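Local coordinates for zinc-binding protein TroA (Treponema pallidum, PDB 1K0F), which binds zinc with high affinity in the periplasm and delivers it to the membrane permease of the TroABC ABC transporter for import into the cytoplasm, at residues 104-109 with 175-180; 244-249 with 264-269; 141-146 with 258-263; 154-159 with 270-275. All blocks are in the same frame, centred on the assembly; numbering follows the deposited sequence.

Contact 1: residues 104-109 with 175-180; sequences WFDVKL and SRAYGF
Y178 reaches across to the start of helix 107-124 with the hydroxyl end of its ring, meeting the V107 side chain at about a right angle. At the far end Y178 OH accepts a weak hydrogen bond from V107 N at 3.0 Å, bent to 134° at the hydrogen, and V107 CG2 touches the same oxygen at 3.3 Å. D147 of helix 129-156 also hydrogen-bonds this hydroxyl. A177 CB lies over one face of the Y178 ring, toward its rim, whereas F105 O lies in plane at the edge, 3.2 Å from Y178 CE2. Segment 104-109 leads into helix 107-124, with D106 at its N-cap position, where D106 OD1 takes weak capping bonds from K108 N and L109 N. With D106 CG anti to the backbone N (chi1 -177°), the carboxylate packs on A177, D106 CG to A177 CB being 3.8 Å, and its plane stands 71° from the Y178 ring. R176 brings its guanidinium edge near this group, but D106 OD2 and R176 NH2, at 4.3 Å, are too far apart for a salt bridge; R176 NH2 instead hydrogen-bonds Q90 O. F105, stacked on F171, packs close to the zinc ligand H102.

Contact 2: residues 244-249 with 264-269; sequences ELFSDA and VTHNID
H266 CG stands anti to its backbone N (chi1 154°), while F246 CG lies anti to its own carbonyl carbon (chi1 -71°), and the two rings meet as a T-shaped pair. The edge of F246 is directed at the face of H266, with F246 CE2 offset toward the imidazole rim; the centroids are 4.8 Å apart and the planes 67° apart. The imidazole also reaches the strand backbone: H266 NE2 donates to E244 O, modelled at 2.5 Å, a length that is doubtful. Next along helix 260-273, N267 uses its whole carboxamide on F246. N267 OD1 accepts from F246 N at 2.9 Å, on a lone pair and nearly straight, while N267 ND2 returns a bond to F246 O, likewise 2.9 Å. F246 O lies almost in the amide plane, and the two bonds together let one flat group hold both N and O of F246. L245 CB lies 3.8 Å from N267 OD1. The contact ties the helix to the end of strand 240-245, where the chain runs on to the zinc ligand D248. Paired bonding fixes the rotation of the N267 amide and supplies the backbone N and O of F246 with partners where the strand has given way to loop.

Contact 3: residues 141-146 with 258-263; sequences QQLDKL and GTYVGM
L146 and V261 bring helix 129-156 and the first turn of helix 260-273 to within 6.4 Å, measured between L146 CA and V261 CA, with T259 at the N-cap of the latter. No hydrogen bond crosses; this is apolar helix packing, the N-terminal turn of 260-273 set on the side of 129-156, which is probably the long backbone helix characteristic of this binding-protein family. L146 CG is anti to the backbone N (chi1 179°), and the CD2 branch beyond it does most of the touching. L146 CD2 sits 3.3 Å from V261 CA. It is also 3.6 Å from Y260 CE2, and the L146 side chain thus lies against both Y260 and V261. L143, one turn earlier, crosses the Y260 side chain at about a right angle and sets its CD2 near the plane of the ring, at the edge, 3.7 Å from Y260 CD2. Q142 adds its aliphatic root at the margin, Q142 CB lying 4.1 Å from V261 CG2. Y260 sets off toward helix 129-156, and its hydroxyl hydrogen-bonds W104 O. Around this pairing, helix 107-124 contributes V107, against L143, L146 and Y260, and W110, whose ring meets that of Y260. Helix 10-20 adds M11 and D14 against Y260.

Contact 4: residues 154-159 with 270-275; sequences AQSLPA and TIVAAL
The C-terminal ends of the long helix 129-156 and of helix 260-273 come together here, away from the zinc ligands. L157, the first residue beyond helix 129-156, carries the contact, and its two methyl branches serve different partners. L157 CD1 lies over the last turn of the other helix, 3.4 Å from V272 O and 3.8 Å from V272 CB. L157 CD2 meets the residue three places further on, 3.5 Å from L275 CB and 3.8 Å from L275 CD1, and the L157 and L275 side chains cross at about a right angle. V272 points toward segment 154-159, with CG1 anti to its carbonyl carbon (chi1 -63°); that branch passes 4.3 Å from A154 CA. S156 touches at the margin, its OG 4.2 Å from V272 CB, and it spends its hydroxyl on a hydrogen bond to K153 O in its own helix. F180, in the loop after helix 172-178, adds an aromatic group against A154 and L157. Helix 260-273 also packs on strand 213-217, where F215 touches T270, I271 and A274. No hydrogen bond joins the two segments. V272 O, although touched by L157 CD1, accepts from L275 N, a bond of 2.7 Å, and L157 N likewise bonds to A154 O. These two backbone bonds are made within each segment, while L275 O is taken by R161. The helix ends are joined mainly by the aliphatic side chains of L157, V272 and L275, without polar specificity between the segments.

Overall arrangement
Contacts 2, 3 and 4 all use helix 260-273, which offers its start to contact 3, its middle to contact 2 and its end to contact 4; contacts 3 and 4 also share helix 129-156, and their centres are about 18 Å apart without touching. Contact 1 adds helices 107-124 and 172-178 and touches the other three, its centre about 13 to 14 Å from theirs. W104 links it to contact 2 through S247 O. Along the chain contact 1 closes before contact 2 opens, contact 2 is nested inside contact 4, and contact 3 crosses contacts 1, 2 and 4. Contacts 1 and 2 lie next to zinc ligands H102 and D248, while contact 4 is remote from them, in this zinc-free, closed form.

Contact 1: residues 104-109 with 175-180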
loop_
_atom_site.group_PDB
_atom_site.type_symbol
_atom_site.label_atom_id
_atom_site.label_comp_id
_atom_site.label_asym_id
_atom_site.label_seq_id
_atom_site.Cartn_x
_atom_site.Cartn_y
_atom_site.Cartn_z
ATOM N N TRP A 104 -3.653 3.815 1.079
ATOM C CA TRP A 104 -2.890 4.352 -0.034
ATOM C C TRP A 104 -3.421 3.790 -1.340
ATOM O O TRP A 104 -2.806 3.968 -2.393
ATOM C CB TRP A 104 -1.425 3.970 0.101
ATOM C CG TRP A 104 -1.254 2.515 0.237
ATOM C CD1 TRP A 104 -1.294 1.585 -0.761
ATOM C CD2 TRP A 104 -1.055 1.797 1.452
ATOM N NE1 TRP A 104 -1.130 0.327 -0.239
ATOM C CE2 TRP A 104 -0.980 0.427 1.119
ATOM C CE3 TRP A 104 -0.928 2.180 2.792
ATOM C CZ2 TRP A 104 -0.786 -0.563 2.078
ATOM C CZ3 TRP A 104 -0.738 1.195 3.747
ATOM C CH2 TRP A 104 -0.667 -0.161 3.384
ATOM N N PHE A 105 -4.541 3.079 -1.270
ATOM C CA PHE A 105 -5.126 2.522 -2.475
ATOM C C PHE A 105 -6.344 3.325 -2.896
ATOM O O PHE A 105 -6.988 3.019 -3.896
ATOM C CB PHE A 105 -5.459 1.045 -2.292
ATOM C CG PHE A 105 -4.306 0.135 -2.622
ATOM C CD1 PHE A 105 -3.449 0.438 -3.673
ATOM C CD2 PHE A 105 -4.054 -1.000 -1.859
ATOM C CE1 PHE A 105 -2.353 -0.377 -3.960
ATOM C CE2 PHE A 105 -2.967 -1.819 -2.133
ATOM C CZ PHE A 105 -2.109 -1.507 -3.185
ATOM N N ASP A 106 -6.661 4.344 -2.102
ATOM C CA ASP A 106 -7.728 5.272 -2.428
ATOM C C ASP A 106 -6.954 6.582 -2.557
ATOM O O ASP A 106 -6.805 7.328 -1.593
ATOM C CB ASP A 106 -8.772 5.385 -1.316
ATOM C CG ASP A 106 -9.922 6.317 -1.694
ATOM O OD1 ASP A 106 -9.752 7.130 -2.633
ATOM O OD2 ASP A 106 -10.999 6.241 -1.059
ATOM N N VAL A 107 -6.422 6.819 -3.752
ATOM C CA VAL A 107 -5.632 8.006 -4.059
ATOM C C VAL A 107 -6.176 9.281 -3.446
ATOM O O VAL A 107 -5.416 10.107 -2.959
ATOM C CB VAL A 107 -5.537 8.215 -5.572
ATOM C CG1 VAL A 107 -4.701 9.425 -5.869
ATOM C CG2 VAL A 107 -4.969 6.981 -6.235
ATOM N N LYS A 108 -7.494 9.435 -3.475
ATOM C CA LYS A 108 -8.138 10.624 -2.937
ATOM C C LYS A 108 -8.070 10.704 -1.413
ATOM O O LYS A 108 -8.020 11.790 -0.836
ATOM C CB LYS A 108 -9.598 10.651 -3.392
ATOM C CG LYS A 108 -10.097 12.013 -3.842
ATOM C CD LYS A 108 -11.385 12.399 -3.112
ATOM C CE LYS A 108 -12.601 12.344 -4.033
ATOM N NZ LYS A 108 -13.676 13.271 -3.577
ATOM N N LEU A 109 -8.083 9.548 -0.763
ATOM C CA LEU A 109 -8.031 9.485 0.694
ATOM C C LEU A 109 -6.589 9.371 1.172
ATOM O O LEU A 109 -6.309 9.423 2.369
ATOM C CB LEU A 109 -8.840 8.289 1.192
ATOM C CG LEU A 109 -8.831 8.019 2.696
ATOM C CD1 LEU A 109 -9.963 8.791 3.362
ATOM C CD2 LEU A 109 -8.967 6.522 2.942
ATOM N N SER A 175 -11.301 -1.280 -3.819
ATOM C CA SER A 175 -12.593 -1.767 -4.262
ATOM C C SER A 175 -13.641 -0.684 -4.050
ATOM O O SER A 175 -14.388 -0.347 -4.969
ATOM C CB SER A 175 -12.974 -3.033 -3.485
ATOM O OG SER A 175 -13.680 -2.733 -2.288
ATOM N N ARG A 176 -13.678 -0.127 -2.842
ATOM C CA ARG A 176 -14.645 0.909 -2.503
ATOM C C ARG A 176 -14.494 2.159 -3.367
ATOM O O ARG A 176 -15.480 2.811 -3.706
ATOM C CB ARG A 176 -14.505 1.286 -1.026
ATOM C CG ARG A 176 -15.324 2.494 -0.607
ATOM C CD ARG A 176 -15.218 2.736 0.885
ATOM N NE ARG A 176 -14.228 3.763 1.191
ATOM C CZ ARG A 176 -14.079 4.338 2.382
ATOM N NH1 ARG A 176 -14.857 3.992 3.397
ATOM N NH2 ARG A 176 -13.150 5.272 2.555
ATOM N N ALA A 177 -13.256 2.466 -3.746
ATOM C CA ALA A 177 -12.957 3.661 -4.534
ATOM C C ALA A 177 -13.260 3.568 -6.016
ATOM O O ALA A 177 -13.951 4.423 -6.565
ATOM C CB ALA A 177 -11.498 4.049 -4.348
ATOM N N TYR A 178 -12.753 2.522 -6.656
ATOM C CA TYR A 178 -12.932 2.352 -8.089
ATOM C C TYR A 178 -13.827 1.188 -8.520
ATOM O O TYR A 178 -13.850 0.824 -9.700
ATOM C CB TYR A 178 -11.546 2.255 -8.727
ATOM C CG TYR A 178 -10.570 3.208 -8.071
ATOM C CD1 TYR A 178 -10.501 4.545 -8.466
ATOM C CD2 TYR A 178 -9.767 2.796 -7.006
ATOM C CE1 TYR A 178 -9.664 5.451 -7.815
ATOM C CE2 TYR A 178 -8.925 3.697 -6.349
ATOM C CZ TYR A 178 -8.883 5.021 -6.758
ATOM O OH TYR A 178 -8.077 5.920 -6.105
ATOM N N GLY A 179 -14.560 0.616 -7.565
ATOM C CA GLY A 179 -15.475 -0.481 -7.861
ATOM C C GLY A 179 -14.875 -1.778 -8.376
ATOM O O GLY A 179 -14.779 -2.004 -9.583
ATOM N N PHE A 180 -14.477 -2.641 -7.450
ATOM C CA PHE A 180 -13.891 -3.925 -7.802
ATOM C C PHE A 180 -14.311 -4.944 -6.748
ATOM O O PHE A 180 -14.240 -4.685 -5.539
ATOM C CB PHE A 180 -12.359 -3.835 -7.835
ATOM C CG PHE A 180 -11.794 -3.327 -9.139
ATOM C CD1 PHE A 180 -11.387 -2.004 -9.268
ATOM C CD2 PHE A 180 -11.636 -4.180 -10.225
ATOM C CE1 PHE A 180 -10.824 -1.540 -10.455
ATOM C CE2 PHE A 180 -11.075 -3.725 -11.419
ATOM C CZ PHE A 180 -10.669 -2.402 -11.532
#

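Contact 2: residues 244-249 with 264-269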
loop_
_atom_site.group_PDB
_atom_site.type_symbol
_atom_site.label_atom_id
_atom_site.label_comp_id
_atom_site.label_asym_id
_atom_site.label_seq_id
_atom_site.Cartn_x
_atom_site.Cartn_y
_atom_site.Cartn_z
ATOM N N GLU A 244 1.911 -9.440 -11.121
ATOM C CA GLU A 244 2.275 -9.329 -9.726
ATOM C C GLU A 244 1.851 -7.959 -9.301
ATOM O O GLU A 244 2.174 -6.988 -9.959
ATOM C CB GLU A 244 3.775 -9.468 -9.549
ATOM C CG GLU A 244 4.149 -10.032 -8.212
ATOM C CD GLU A 244 5.603 -9.836 -7.909
ATOM O OE1 GLU A 244 6.303 -9.271 -8.771
ATOM O OE2 GLU A 244 6.050 -10.235 -6.817
ATOM N N LEU A 245 1.132 -7.862 -8.198
ATOM C CA LEU A 245 0.699 -6.556 -7.775
ATOM C C LEU A 245 1.480 -6.043 -6.576
ATOM O O LEU A 245 2.126 -6.814 -5.849
ATOM C CB LEU A 245 -0.796 -6.587 -7.474
ATOM C CG LEU A 245 -1.661 -7.076 -8.643
ATOM C CD1 LEU A 245 -3.131 -6.869 -8.308
ATOM C CD2 LEU A 245 -1.295 -6.329 -9.909
ATOM N N PHE A 246 1.441 -4.728 -6.394
ATOM C CA PHE A 246 2.116 -4.096 -5.275
ATOM C C PHE A 246 1.066 -3.933 -4.210
ATOM O O PHE A 246 0.106 -3.197 -4.403
ATOM C CB PHE A 246 2.652 -2.728 -5.676
ATOM C CG PHE A 246 3.811 -2.792 -6.610
ATOM C CD1 PHE A 246 5.024 -3.311 -6.182
ATOM C CD2 PHE A 246 3.669 -2.407 -7.927
ATOM C CE1 PHE A 246 6.076 -3.453 -7.056
ATOM C CE2 PHE A 246 4.710 -2.545 -8.810
ATOM C CZ PHE A 246 5.919 -3.071 -8.381
ATOM N N SER A 247 1.227 -4.631 -3.096
ATOM C CA SER A 247 0.254 -4.520 -2.030
ATOM C C SER A 247 0.714 -3.486 -1.020
ATOM O O SER A 247 0.273 -2.334 -1.053
ATOM C CB SER A 247 0.055 -5.866 -1.341
ATOM O OG SER A 247 1.163 -6.718 -1.542
ATOM N N ASP A 248 1.606 -3.885 -0.123
ATOM C CA ASP A 248 2.099 -2.962 0.886
ATOM C C ASP A 248 3.438 -2.361 0.490
ATOM O O ASP A 248 3.858 -1.357 1.062
ATOM C CB ASP A 248 2.258 -3.670 2.238
ATOM C CG ASP A 248 1.137 -4.662 2.524
ATOM O OD1 ASP A 248 -0.040 -4.335 2.260
ATOM O OD2 ASP A 248 1.441 -5.771 3.025
ATOM N N ALA A 249 4.095 -2.979 -0.491
ATOM C CA ALA A 249 5.409 -2.524 -0.944
ATOM C C ALA A 249 5.448 -2.015 -2.379
ATOM O O ALA A 249 4.688 -2.471 -3.237
ATOM C CB ALA A 249 6.437 -3.648 -0.777
ATOM N N VAL A 264 1.033 2.235 -8.299
ATOM C CA VAL A 264 -0.417 2.135 -8.469
ATOM C C VAL A 264 -0.804 2.066 -9.951
ATOM O O VAL A 264 -1.802 1.430 -10.322
ATOM C CB VAL A 264 -1.131 3.337 -7.814
ATOM C CG1 VAL A 264 -2.616 3.270 -8.089
ATOM C CG2 VAL A 264 -0.866 3.338 -6.323
ATOM N N THR A 265 -0.016 2.721 -10.800
ATOM C CA THR A 265 -0.299 2.697 -12.216
ATOM C C THR A 265 -0.074 1.279 -12.655
ATOM O O THR A 265 -0.844 0.734 -13.440
ATOM C CB THR A 265 0.637 3.613 -13.006
ATOM O OG1 THR A 265 0.300 4.976 -12.730
ATOM C CG2 THR A 265 0.476 3.365 -14.488
ATOM N N HIS A 266 0.987 0.675 -12.138
ATOM C CA HIS A 266 1.290 -0.695 -12.489
ATOM C C HIS A 266 0.123 -1.561 -12.082
ATOM O O HIS A 266 -0.298 -2.447 -12.823
ATOM C CB HIS A 266 2.520 -1.206 -11.753
ATOM C CG HIS A 266 2.526 -2.694 -11.576
ATOM N ND1 HIS A 266 3.149 -3.544 -12.462
ATOM C CD2 HIS A 266 1.889 -3.483 -10.678
ATOM C CE1 HIS A 266 2.902 -4.793 -12.110
ATOM N NE2 HIS A 266 2.136 -4.780 -11.038
ATOM N N ASN A 267 -0.386 -1.302 -10.887
ATOM C CA ASN A 267 -1.489 -2.085 -10.353
ATOM C C ASN A 267 -2.698 -2.112 -11.279
ATOM O O ASN A 267 -3.023 -3.157 -11.839
ATOM C CB ASN A 267 -1.867 -1.565 -8.958
ATOM C CG ASN A 267 -1.048 -2.235 -7.836
ATOM O OD1 ASN A 267 -0.054 -2.928 -8.090
ATOM N ND2 ASN A 267 -1.469 -2.022 -6.593
ATOM N N ILE A 268 -3.363 -0.971 -11.452
ATOM C CA ILE A 268 -4.535 -0.892 -12.326
ATOM C C ILE A 268 -4.220 -1.344 -13.745
ATOM O O ILE A 268 -5.044 -1.985 -14.401
ATOM C CB ILE A 268 -5.111 0.551 -12.376
ATOM C CG1 ILE A 268 -6.615 0.486 -12.587
ATOM C CG2 ILE A 268 -4.480 1.361 -13.506
ATOM C CD1 ILE A 268 -7.343 -0.026 -11.390
ATOM N N ASP A 269 -3.030 -1.021 -14.234
ATOM C CA ASP A 269 -2.680 -1.437 -15.577
ATOM C C ASP A 269 -2.773 -2.947 -15.566
ATOM O O ASP A 269 -3.683 -3.527 -16.139
ATOM C CB ASP A 269 -1.255 -0.988 -15.920
ATOM C CG ASP A 269 -1.183 0.482 -16.283
ATOM O OD1 ASP A 269 -2.111 1.223 -15.921
ATOM O OD2 ASP A 269 -0.192 0.893 -16.923
#

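Contact 3: residues 141-146 with 258-263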
loop_
_atom_site.group_PDB
_atom_site.type_symbol
_atom_site.label_atom_id
_atom_site.label_comp_id
_atom_site.label_asym_id
_atom_site.label_seq_id
_atom_site.Cartn_x
_atom_site.Cartn_y
_atom_site.Cartn_z
ATOM N N GLN A 141 -1.154 17.040 -7.167
ATOM C CA GLN A 141 -1.710 17.091 -8.507
ATOM C C GLN A 141 -1.445 15.770 -9.203
ATOM O O GLN A 141 -2.242 15.317 -10.018
ATOM C CB GLN A 141 -1.058 18.218 -9.291
ATOM C CG GLN A 141 -1.014 19.509 -8.523
ATOM C CD GLN A 141 -1.766 20.595 -9.235
ATOM O OE1 GLN A 141 -2.470 20.336 -10.211
ATOM N NE2 GLN A 141 -1.622 21.822 -8.760
ATOM N N GLN A 142 -0.304 15.166 -8.886
ATOM C CA GLN A 142 0.064 13.880 -9.463
ATOM C C GLN A 142 -0.908 12.855 -8.901
ATOM O O GLN A 142 -1.401 11.986 -9.622
ATOM C CB GLN A 142 1.501 13.509 -9.076
ATOM C CG GLN A 142 2.590 14.168 -9.936
ATOM C CD GLN A 142 4.004 13.888 -9.429
ATOM O OE1 GLN A 142 4.496 12.758 -9.514
ATOM N NE2 GLN A 142 4.657 14.916 -8.897
ATOM N N LEU A 143 -1.184 12.965 -7.605
ATOM C CA LEU A 143 -2.116 12.058 -6.942
ATOM C C LEU A 143 -3.461 12.148 -7.643
ATOM O O LEU A 143 -4.040 11.139 -8.048
ATOM C CB LEU A 143 -2.279 12.448 -5.468
ATOM C CG LEU A 143 -1.211 11.998 -4.465
ATOM C CD1 LEU A 143 -1.867 11.187 -3.361
ATOM C CD2 LEU A 143 -0.132 11.185 -5.171
ATOM N N ASP A 144 -3.953 13.374 -7.776
ATOM C CA ASP A 144 -5.226 13.634 -8.426
ATOM C C ASP A 144 -5.308 12.952 -9.792
ATOM O O ASP A 144 -6.228 12.176 -10.059
ATOM C CB ASP A 144 -5.428 15.148 -8.560
ATOM C CG ASP A 144 -5.727 15.811 -7.223
ATOM O OD1 ASP A 144 -5.802 17.059 -7.155
ATOM O OD2 ASP A 144 -5.886 15.070 -6.231
ATOM N N LYS A 145 -4.354 13.237 -10.667
ATOM C CA LYS A 145 -4.363 12.602 -11.974
ATOM C C LYS A 145 -4.392 11.092 -11.756
ATOM O O LYS A 145 -5.105 10.372 -12.451
ATOM C CB LYS A 145 -3.115 12.984 -12.770
ATOM C CG LYS A 145 -3.332 14.083 -13.798
ATOM C CD LYS A 145 -1.995 14.655 -14.284
ATOM C CE LYS A 145 -1.736 16.064 -13.744
ATOM N NZ LYS A 145 -2.566 16.378 -12.533
ATOM N N LEU A 146 -3.629 10.621 -10.770
ATOM C CA LEU A 146 -3.550 9.187 -10.468
ATOM C C LEU A 146 -4.902 8.614 -10.063
ATOM O O LEU A 146 -5.326 7.568 -10.566
ATOM C CB LEU A 146 -2.528 8.919 -9.352
ATOM C CG LEU A 146 -2.351 7.457 -8.898
ATOM C CD1 LEU A 146 -2.301 6.532 -10.103
ATOM C CD2 LEU A 146 -1.075 7.318 -8.091
ATOM N N GLY A 258 8.625 1.973 -8.485
ATOM C CA GLY A 258 9.201 2.318 -7.199
ATOM C C GLY A 258 8.737 3.660 -6.667
ATOM O O GLY A 258 9.403 4.301 -5.844
ATOM N N THR A 259 7.590 4.098 -7.158
ATOM C CA THR A 259 7.010 5.352 -6.717
ATOM C C THR A 259 5.547 5.040 -6.537
ATOM O O THR A 259 5.028 4.114 -7.154
ATOM C CB THR A 259 7.197 6.481 -7.767
ATOM O OG1 THR A 259 6.347 6.245 -8.893
ATOM C CG2 THR A 259 8.634 6.549 -8.230
ATOM N N TYR A 260 4.890 5.788 -5.663
ATOM C CA TYR A 260 3.475 5.590 -5.418
ATOM C C TYR A 260 2.775 5.569 -6.761
ATOM O O TYR A 260 2.264 4.539 -7.198
ATOM C CB TYR A 260 2.937 6.737 -4.583
ATOM C CG TYR A 260 1.465 6.637 -4.320
ATOM C CD1 TYR A 260 0.943 5.555 -3.612
ATOM C CD2 TYR A 260 0.590 7.623 -4.771
ATOM C CE1 TYR A 260 -0.416 5.457 -3.360
ATOM C CE2 TYR A 260 -0.767 7.535 -4.524
ATOM C CZ TYR A 260 -1.264 6.451 -3.819
ATOM O OH TYR A 260 -2.614 6.347 -3.579
ATOM N N VAL A 261 2.782 6.726 -7.414
ATOM C CA VAL A 261 2.178 6.912 -8.721
ATOM C C VAL A 261 2.357 5.706 -9.630
ATOM O O VAL A 261 1.378 5.099 -10.060
ATOM C CB VAL A 261 2.779 8.158 -9.419
ATOM C CG1 VAL A 261 2.650 8.047 -10.944
ATOM C CG2 VAL A 261 2.085 9.410 -8.904
ATOM N N GLY A 262 3.607 5.364 -9.925
ATOM C CA GLY A 262 3.869 4.237 -10.801
ATOM C C GLY A 262 3.458 2.905 -10.215
ATOM O O GLY A 262 2.942 2.037 -10.920
ATOM N N MET A 263 3.676 2.734 -8.920
ATOM C CA MET A 263 3.320 1.488 -8.262
ATOM C C MET A 263 1.847 1.198 -8.482
ATOM O O MET A 263 1.461 0.069 -8.790
ATOM C CB MET A 263 3.586 1.576 -6.760
ATOM C CG MET A 263 2.757 0.593 -5.929
ATOM S SD MET A 263 1.897 1.361 -4.539
ATOM C CE MET A 263 1.949 0.005 -3.329
#

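Contact 4: residues 154-159 with 270-275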
loop_
_atom_site.group_PDB
_atom_site.type_symbol
_atom_site.label_atom_id
_atom_site.label_comp_id
_atom_site.label_asym_id
_atom_site.label_seq_id
_atom_site.Cartn_x
_atom_site.Cartn_y
_atom_site.Cartn_z
ATOM N N ALA A 154 -10.308 1.745 -14.281
ATOM C CA ALA A 154 -11.240 0.789 -13.704
ATOM C C ALA A 154 -12.518 0.760 -14.535
ATOM O O ALA A 154 -13.070 -0.307 -14.804
ATOM C CB ALA A 154 -11.555 1.168 -12.265
ATOM N N GLN A 155 -12.971 1.942 -14.954
ATOM C CA GLN A 155 -14.190 2.084 -15.751
ATOM C C GLN A 155 -14.081 1.322 -17.063
ATOM O O GLN A 155 -15.080 0.863 -17.616
ATOM C CB GLN A 155 -14.470 3.569 -16.051
ATOM C CG GLN A 155 -15.567 4.209 -15.211
ATOM C CD GLN A 155 -16.591 3.216 -14.716
ATOM O OE1 GLN A 155 -17.196 2.482 -15.506
ATOM N NE2 GLN A 155 -16.787 3.169 -13.403
ATOM N N SER A 156 -12.859 1.193 -17.559
ATOM C CA SER A 156 -12.631 0.487 -18.807
ATOM C C SER A 156 -12.987 -0.987 -18.656
ATOM O O SER A 156 -13.165 -1.702 -19.647
ATOM C CB SER A 156 -11.167 0.628 -19.223
ATOM O OG SER A 156 -10.335 -0.217 -18.448
ATOM N N LEU A 157 -13.104 -1.442 -17.413
ATOM C CA LEU A 157 -13.425 -2.838 -17.155
ATOM C C LEU A 157 -14.873 -3.058 -16.780
ATOM O O LEU A 157 -15.313 -2.628 -15.721
ATOM C CB LEU A 157 -12.548 -3.391 -16.036
ATOM C CG LEU A 157 -12.133 -4.837 -16.268
ATOM C CD1 LEU A 157 -11.054 -4.864 -17.332
ATOM C CD2 LEU A 157 -11.646 -5.459 -14.969
ATOM N N PRO A 158 -15.639 -3.736 -17.648
ATOM C CA PRO A 158 -17.050 -3.995 -17.356
ATOM C C PRO A 158 -17.205 -4.420 -15.896
ATOM O O PRO A 158 -16.363 -5.146 -15.372
ATOM C CB PRO A 158 -17.412 -5.104 -18.335
ATOM C CG PRO A 158 -16.511 -4.855 -19.507
ATOM C CD PRO A 158 -15.231 -4.284 -18.956
ATOM N N ALA A 159 -18.273 -3.959 -15.249
ATOM C CA ALA A 159 -18.520 -4.250 -13.835
ATOM C C ALA A 159 -18.275 -5.694 -13.413
ATOM O O ALA A 159 -17.694 -5.938 -12.354
ATOM C CB ALA A 159 -19.939 -3.835 -13.458
ATOM N N THR A 270 -1.833 -3.578 -14.873
ATOM C CA THR A 270 -1.776 -5.032 -14.774
ATOM C C THR A 270 -3.129 -5.704 -14.576
ATOM O O THR A 270 -3.453 -6.682 -15.254
ATOM C CB THR A 270 -0.856 -5.446 -13.618
ATOM O OG1 THR A 270 0.496 -5.116 -13.958
ATOM C CG2 THR A 270 -0.968 -6.943 -13.345
ATOM N N ILE A 271 -3.923 -5.165 -13.656
ATOM C CA ILE A 271 -5.221 -5.745 -13.339
ATOM C C ILE A 271 -6.227 -5.711 -14.478
ATOM O O ILE A 271 -6.598 -6.762 -15.008
ATOM C CB ILE A 271 -5.836 -5.077 -12.095
ATOM C CG1 ILE A 271 -5.013 -5.441 -10.857
ATOM C CG2 ILE A 271 -7.283 -5.536 -11.899
ATOM C CD1 ILE A 271 -5.425 -4.695 -9.628
ATOM N N VAL A 272 -6.683 -4.517 -14.843
ATOM C CA VAL A 272 -7.641 -4.396 -15.938
ATOM C C VAL A 272 -7.090 -5.143 -17.158
ATOM O O VAL A 272 -7.806 -5.915 -17.801
ATOM C CB VAL A 272 -7.924 -2.905 -16.305
ATOM C CG1 VAL A 272 -8.557 -2.194 -15.128
ATOM C CG2 VAL A 272 -6.650 -2.203 -16.721
ATOM N N ALA A 273 -5.816 -4.928 -17.467
ATOM C CA ALA A 273 -5.209 -5.616 -18.590
ATOM C C ALA A 273 -5.530 -7.095 -18.422
ATOM O O ALA A 273 -6.228 -7.695 -19.243
ATOM C CB ALA A 273 -3.706 -5.407 -18.586
ATOM N N ALA A 274 -5.052 -7.665 -17.325
ATOM C CA ALA A 274 -5.261 -9.075 -17.040
ATOM C C ALA A 274 -6.716 -9.438 -16.784
ATOM O O ALA A 274 -7.008 -10.578 -16.432
ATOM C CB ALA A 274 -4.415 -9.486 -15.845
ATOM N N LEU A 275 -7.638 -8.500 -16.967
ATOM C CA LEU A 275 -9.035 -8.812 -16.691
ATOM C C LEU A 275 -10.069 -8.508 -17.774
ATOM O O LEU A 275 -11.184 -9.031 -17.727
ATOM C CB LEU A 275 -9.465 -8.124 -15.389
ATOM C CG LEU A 275 -9.085 -8.774 -14.050
ATOM C CD1 LEU A 275 -9.972 -8.211 -12.947
ATOM C CD2 LEU A 275 -9.236 -10.285 -14.133
#